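Local coordinates for ABC-type amino acid transport system, periplasmic component (Caldanaerobacter subterraneus subsp. tengcongensis MB4, PDB 4YMX), which binds arginine between its two lobes as the substrate-binding component of an amino acid ABC transporter, at residues K115-S126 with N220-N230. Residues are numbered along the deposited sequence; the frame is centred on the assembly and turned at random.
Sequences KSVDFSDLYYDS and NGSAVAVAKGN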
loop_
_atom_site.group_PDB
_atom_site.type_symbol
_atom_site.label_atom_id
_atom_site.label_comp_id
_atom_site.label_asym_id
_atom_site.label_seq_id
_atom_site.Cartn_x
_atom_site.Cartn_y
_atom_site.Cartn_z
ATOM N N LYS A 115 15.891 -2.818 -9.059
ATOM C CA LYS A 115 17.276 -3.283 -8.976
ATOM C C LYS A 115 17.375 -4.500 -8.067
ATOM O O LYS A 115 18.304 -5.304 -8.189
ATOM C CB LYS A 115 18.192 -2.184 -8.434
ATOM C CG LYS A 115 18.181 -0.889 -9.237
ATOM C CD LYS A 115 19.058 0.157 -8.560
ATOM C CE LYS A 115 19.336 1.328 -9.482
ATOM N NZ LYS A 115 20.166 2.368 -8.812
ATOM N N SER A 116 16.411 -4.636 -7.156
ATOM C CA SER A 116 16.480 -5.649 -6.098
ATOM C C SER A 116 15.510 -6.812 -6.286
ATOM O O SER A 116 15.839 -7.957 -5.971
ATOM C CB SER A 116 16.235 -5.004 -4.730
ATOM O OG SER A 116 17.251 -4.059 -4.431
ATOM N N VAL A 117 14.303 -6.512 -6.766
ATOM C CA VAL A 117 13.268 -7.522 -6.980
ATOM C C VAL A 117 12.619 -7.319 -8.352
ATOM O O VAL A 117 12.853 -6.307 -9.010
ATOM C CB VAL A 117 12.189 -7.487 -5.868
ATOM C CG1 VAL A 117 12.811 -7.741 -4.496
ATOM C CG2 VAL A 117 11.431 -6.155 -5.889
ATOM N N ASP A 118 11.813 -8.285 -8.788
ATOM C CA ASP A 118 11.108 -8.165 -10.060
ATOM C C ASP A 118 9.627 -7.874 -9.822
ATOM O O ASP A 118 9.026 -8.393 -8.882
ATOM C CB ASP A 118 11.246 -9.450 -10.881
ATOM C CG ASP A 118 12.643 -9.653 -11.427
ATOM O OD1 ASP A 118 13.379 -8.660 -11.583
ATOM O OD2 ASP A 118 12.997 -10.812 -11.714
ATOM N N PHE A 119 9.042 -7.062 -10.693
ATOM C CA PHE A 119 7.638 -6.680 -10.553
ATOM C C PHE A 119 6.769 -7.158 -11.700
ATOM O O PHE A 119 7.187 -7.190 -12.865
ATOM C CB PHE A 119 7.489 -5.163 -10.423
ATOM C CG PHE A 119 7.929 -4.625 -9.101
ATOM C CD1 PHE A 119 7.050 -4.580 -8.026
ATOM C CD2 PHE A 119 9.224 -4.163 -8.928
ATOM C CE1 PHE A 119 7.462 -4.077 -6.792
ATOM C CE2 PHE A 119 9.641 -3.660 -7.705
ATOM C CZ PHE A 119 8.756 -3.620 -6.632
ATOM N N SER A 120 5.540 -7.515 -11.351
ATOM C CA SER A 120 4.514 -7.812 -12.335
ATOM C C SER A 120 4.070 -6.553 -13.056
ATOM O O SER A 120 4.474 -5.434 -12.723
ATOM C CB SER A 120 3.308 -8.428 -11.631
ATOM O OG SER A 120 2.598 -7.419 -10.913
ATOM N N ASP A 121 3.208 -6.751 -14.043
ATOM C CA ASP A 121 2.468 -5.648 -14.629
ATOM C C ASP A 121 1.681 -4.944 -13.529
ATOM O O ASP A 121 1.332 -5.556 -12.508
ATOM C CB ASP A 121 1.504 -6.175 -15.693
ATOM C CG ASP A 121 2.221 -6.788 -16.881
ATOM O OD1 ASP A 121 3.228 -6.207 -17.334
ATOM O OD2 ASP A 121 1.759 -7.838 -17.374
ATOM N N LEU A 122 1.402 -3.660 -13.725
ATOM C CA LEU A 122 0.565 -2.926 -12.777
ATOM C C LEU A 122 -0.834 -3.538 -12.713
ATOM O O LEU A 122 -1.384 -3.969 -13.738
ATOM C CB LEU A 122 0.450 -1.453 -13.171
ATOM C CG LEU A 122 1.706 -0.594 -13.083
ATOM C CD1 LEU A 122 1.449 0.739 -13.744
ATOM C CD2 LEU A 122 2.099 -0.386 -11.635
ATOM N N TYR A 123 -1.415 -3.577 -11.515
ATOM C CA TYR A 123 -2.784 -4.070 -11.368
ATOM C C TYR A 123 -3.739 -3.014 -10.787
ATOM O O TYR A 123 -4.946 -3.257 -10.688
ATOM C CB TYR A 123 -2.836 -5.364 -10.539
ATOM C CG TYR A 123 -2.391 -5.190 -9.108
ATOM C CD1 TYR A 123 -3.249 -4.652 -8.152
ATOM C CD2 TYR A 123 -1.112 -5.560 -8.706
ATOM C CE1 TYR A 123 -2.840 -4.479 -6.846
ATOM C CE2 TYR A 123 -0.704 -5.396 -7.386
ATOM C CZ TYR A 123 -1.574 -4.853 -6.469
ATOM O OH TYR A 123 -1.174 -4.673 -5.166
ATOM N N TYR A 124 -3.206 -1.858 -10.389
ATOM C CA TYR A 124 -4.045 -0.747 -9.954
ATOM C C TYR A 124 -3.249 0.546 -9.959
ATOM O O TYR A 124 -2.044 0.525 -9.762
ATOM C CB TYR A 124 -4.644 -1.019 -8.564
ATOM C CG TYR A 124 -5.994 -0.354 -8.366
ATOM C CD1 TYR A 124 -7.079 -0.712 -9.149
ATOM C CD2 TYR A 124 -6.179 0.626 -7.407
ATOM C CE1 TYR A 124 -8.317 -0.109 -8.988
ATOM C CE2 TYR A 124 -7.414 1.247 -7.242
ATOM C CZ TYR A 124 -8.478 0.867 -8.031
ATOM O OH TYR A 124 -9.715 1.465 -7.885
ATOM N N ASP A 125 -3.910 1.675 -10.182
ATOM C CA ASP A 125 -3.235 2.957 -10.162
ATOM C C ASP A 125 -3.188 3.430 -8.701
ATOM O O ASP A 125 -3.819 2.837 -7.821
ATOM C CB ASP A 125 -3.981 3.947 -11.063
ATOM C CG ASP A 125 -3.196 5.221 -11.321
ATOM O OD1 ASP A 125 -1.962 5.245 -11.090
ATOM O OD2 ASP A 125 -3.821 6.204 -11.776
ATOM N N SER A 126 -2.427 4.480 -8.428
ATOM C CA SER A 126 -2.482 5.105 -7.108
ATOM C C SER A 126 -2.068 6.567 -7.183
ATOM O O SER A 126 -1.445 7.006 -8.164
ATOM C CB SER A 126 -1.613 4.354 -6.081
ATOM O OG SER A 126 -0.240 4.420 -6.425
ATOM N N ASN A 220 3.931 5.962 -9.454
ATOM C CA ASN A 220 2.605 5.563 -8.999
ATOM C C ASN A 220 2.263 4.140 -9.415
ATOM O O ASN A 220 2.980 3.515 -10.204
ATOM C CB ASN A 220 1.523 6.516 -9.536
ATOM C CG ASN A 220 1.847 7.987 -9.293
ATOM O OD1 ASN A 220 2.090 8.740 -10.245
ATOM N ND2 ASN A 220 1.839 8.409 -8.024
ATOM N N GLY A 221 1.164 3.634 -8.871
ATOM C CA GLY A 221 0.664 2.326 -9.247
ATOM C C GLY A 221 1.123 1.230 -8.310
ATOM O O GLY A 221 2.077 1.403 -7.549
ATOM N N SER A 222 0.435 0.095 -8.369
ATOM C CA SER A 222 0.782 -1.073 -7.564
ATOM C C SER A 222 1.016 -2.308 -8.432
ATOM O O SER A 222 0.345 -2.505 -9.447
ATOM C CB SER A 222 -0.314 -1.358 -6.547
ATOM O OG SER A 222 -0.482 -0.235 -5.703
ATOM N N ALA A 223 1.991 -3.119 -8.038
ATOM C CA ALA A 223 2.343 -4.341 -8.759
ATOM C C ALA A 223 2.770 -5.407 -7.766
ATOM O O ALA A 223 3.086 -5.094 -6.621
ATOM C CB ALA A 223 3.456 -4.069 -9.765
ATOM N N VAL A 224 2.780 -6.662 -8.207
ATOM C CA VAL A 224 3.236 -7.770 -7.374
ATOM C C VAL A 224 4.748 -7.884 -7.490
ATOM O O VAL A 224 5.300 -7.780 -8.586
ATOM C CB VAL A 224 2.588 -9.102 -7.804
ATOM C CG1 VAL A 224 3.152 -10.263 -7.002
ATOM C CG2 VAL A 224 1.079 -9.032 -7.640
ATOM N N ALA A 225 5.421 -8.073 -6.358
ATOM C CA ALA A 225 6.867 -8.299 -6.368
ATOM C C ALA A 225 7.222 -9.754 -6.116
ATOM O O ALA A 225 6.596 -10.447 -5.297
ATOM C CB ALA A 225 7.572 -7.415 -5.348
ATOM N N VAL A 226 8.195 -10.245 -6.886
ATOM C CA VAL A 226 8.790 -11.559 -6.649
ATOM C C VAL A 226 10.299 -11.408 -6.584
ATOM O O VAL A 226 10.850 -10.375 -6.975
ATOM C CB VAL A 226 8.413 -12.619 -7.730
ATOM C CG1 VAL A 226 6.899 -12.814 -7.798
ATOM C CG2 VAL A 226 8.986 -12.241 -9.100
ATOM N N ALA A 227 10.976 -12.441 -6.097
ATOM C CA ALA A 227 12.429 -12.395 -6.002
ATOM C C ALA A 227 13.061 -12.231 -7.381
ATOM O O ALA A 227 12.529 -12.710 -8.391
ATOM C CB ALA A 227 12.958 -13.638 -5.333
ATOM N N LYS A 228 14.194 -11.544 -7.412
ATOM C CA LYS A 228 14.941 -11.342 -8.644
ATOM C C LYS A 228 15.223 -12.674 -9.335
ATOM O O LYS A 228 15.803 -13.584 -8.743
ATOM C CB LYS A 228 16.258 -10.632 -8.341
ATOM C CG LYS A 228 17.095 -10.340 -9.572
ATOM C CD LYS A 228 16.410 -9.343 -10.491
ATOM C CE LYS A 228 16.423 -7.934 -9.921
ATOM N NZ LYS A 228 16.342 -6.926 -11.015
ATOM N N GLY A 229 14.787 -12.788 -10.586
ATOM C CA GLY A 229 15.022 -13.986 -11.371
ATOM C C GLY A 229 14.003 -15.100 -11.243
ATOM O O GLY A 229 14.114 -16.121 -11.928
ATOM N N ASN A 230 13.005 -14.928 -10.379
ATOM C CA ASN A 230 11.961 -15.937 -10.262
ATOM C C ASN A 230 10.943 -15.770 -11.387
ATOM O O ASN A 230 9.812 -15.315 -11.171
ATOM C CB ASN A 230 11.291 -15.864 -8.893
ATOM C CG ASN A 230 10.354 -17.022 -8.635
ATOM O OD1 ASN A 230 10.078 -17.832 -9.526
ATOM N ND2 ASN A 230 9.845 -17.105 -7.412
HETATM O O HOH W 1 15.209 -10.609 -4.919
HETATM O O HOH W 2 13.414 -5.947 -12.073
HETATM O O HOH W 3 1.572 -4.835 -4.419
HETATM O O HOH W 4 -2.818 0.940 -5.995
HETATM O O HOH W 5 1.254 6.755 -5.747
HETATM O O HOH W 6 0.709 2.339 -5.065
#
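Asp118 and Val226 exchange two backbone hydrogen bonds, Asp118 N to Val226 O (2.9 Å) and Val226 N to Asp118 O (2.8 Å), which set the antiparallel register at this end; it shifts past Ser120. The Asp118 carboxylate reaches beyond the strand: OD2 accepts Gly229 N at 2.9 Å, nearly straight at the hydrogen (168°) but from above the carboxylate plane. OD1 makes a long salt bridge, 3.5 Å to Lys228 NZ, that depends on the modelled conformer; Lys114 O is the stronger partner of NZ. An alanine in place of Asp118 would probably leave Gly229 N in the type II turn 227-230 without its acceptor and Lys228 without this nearby negative charge, its ammonium still held by Lys114 O.

With OG set between the backbone N and the carbonyl carbon (chi1 74°), Ser120 accepts Val224 N at 2.8 Å and donates to Asp121 O, while Ser120 N binds Val224 O. Ala225 CB packs obliquely against the Phe119 ring, 3.6 Å from CE1. Backbone pairing resumes with Tyr123 N to Ser222 O and Ser222 N to Tyr124 O; the Tyr123 ring carries Ser222 O over one face. Beyond Tyr124, Ser126 OG accepts Gly221 N at 2.9 Å.

Helix 231-247 covers Ser120, Val224 and Val226. Ala225 bonds Val103, tying edge strand 117-124 and its neighbour 222-227 into the five-stranded mixed sheet of one lobe of this two-lobed family 3 solute-binding protein; Ala223 bonds Met107 of the arginine pocket. Side-chain acceptors thus supplement the ladder at three places: Asp118 at the turn, Ser120 mid-strand and Ser126, about 5 Å from the bound arginine.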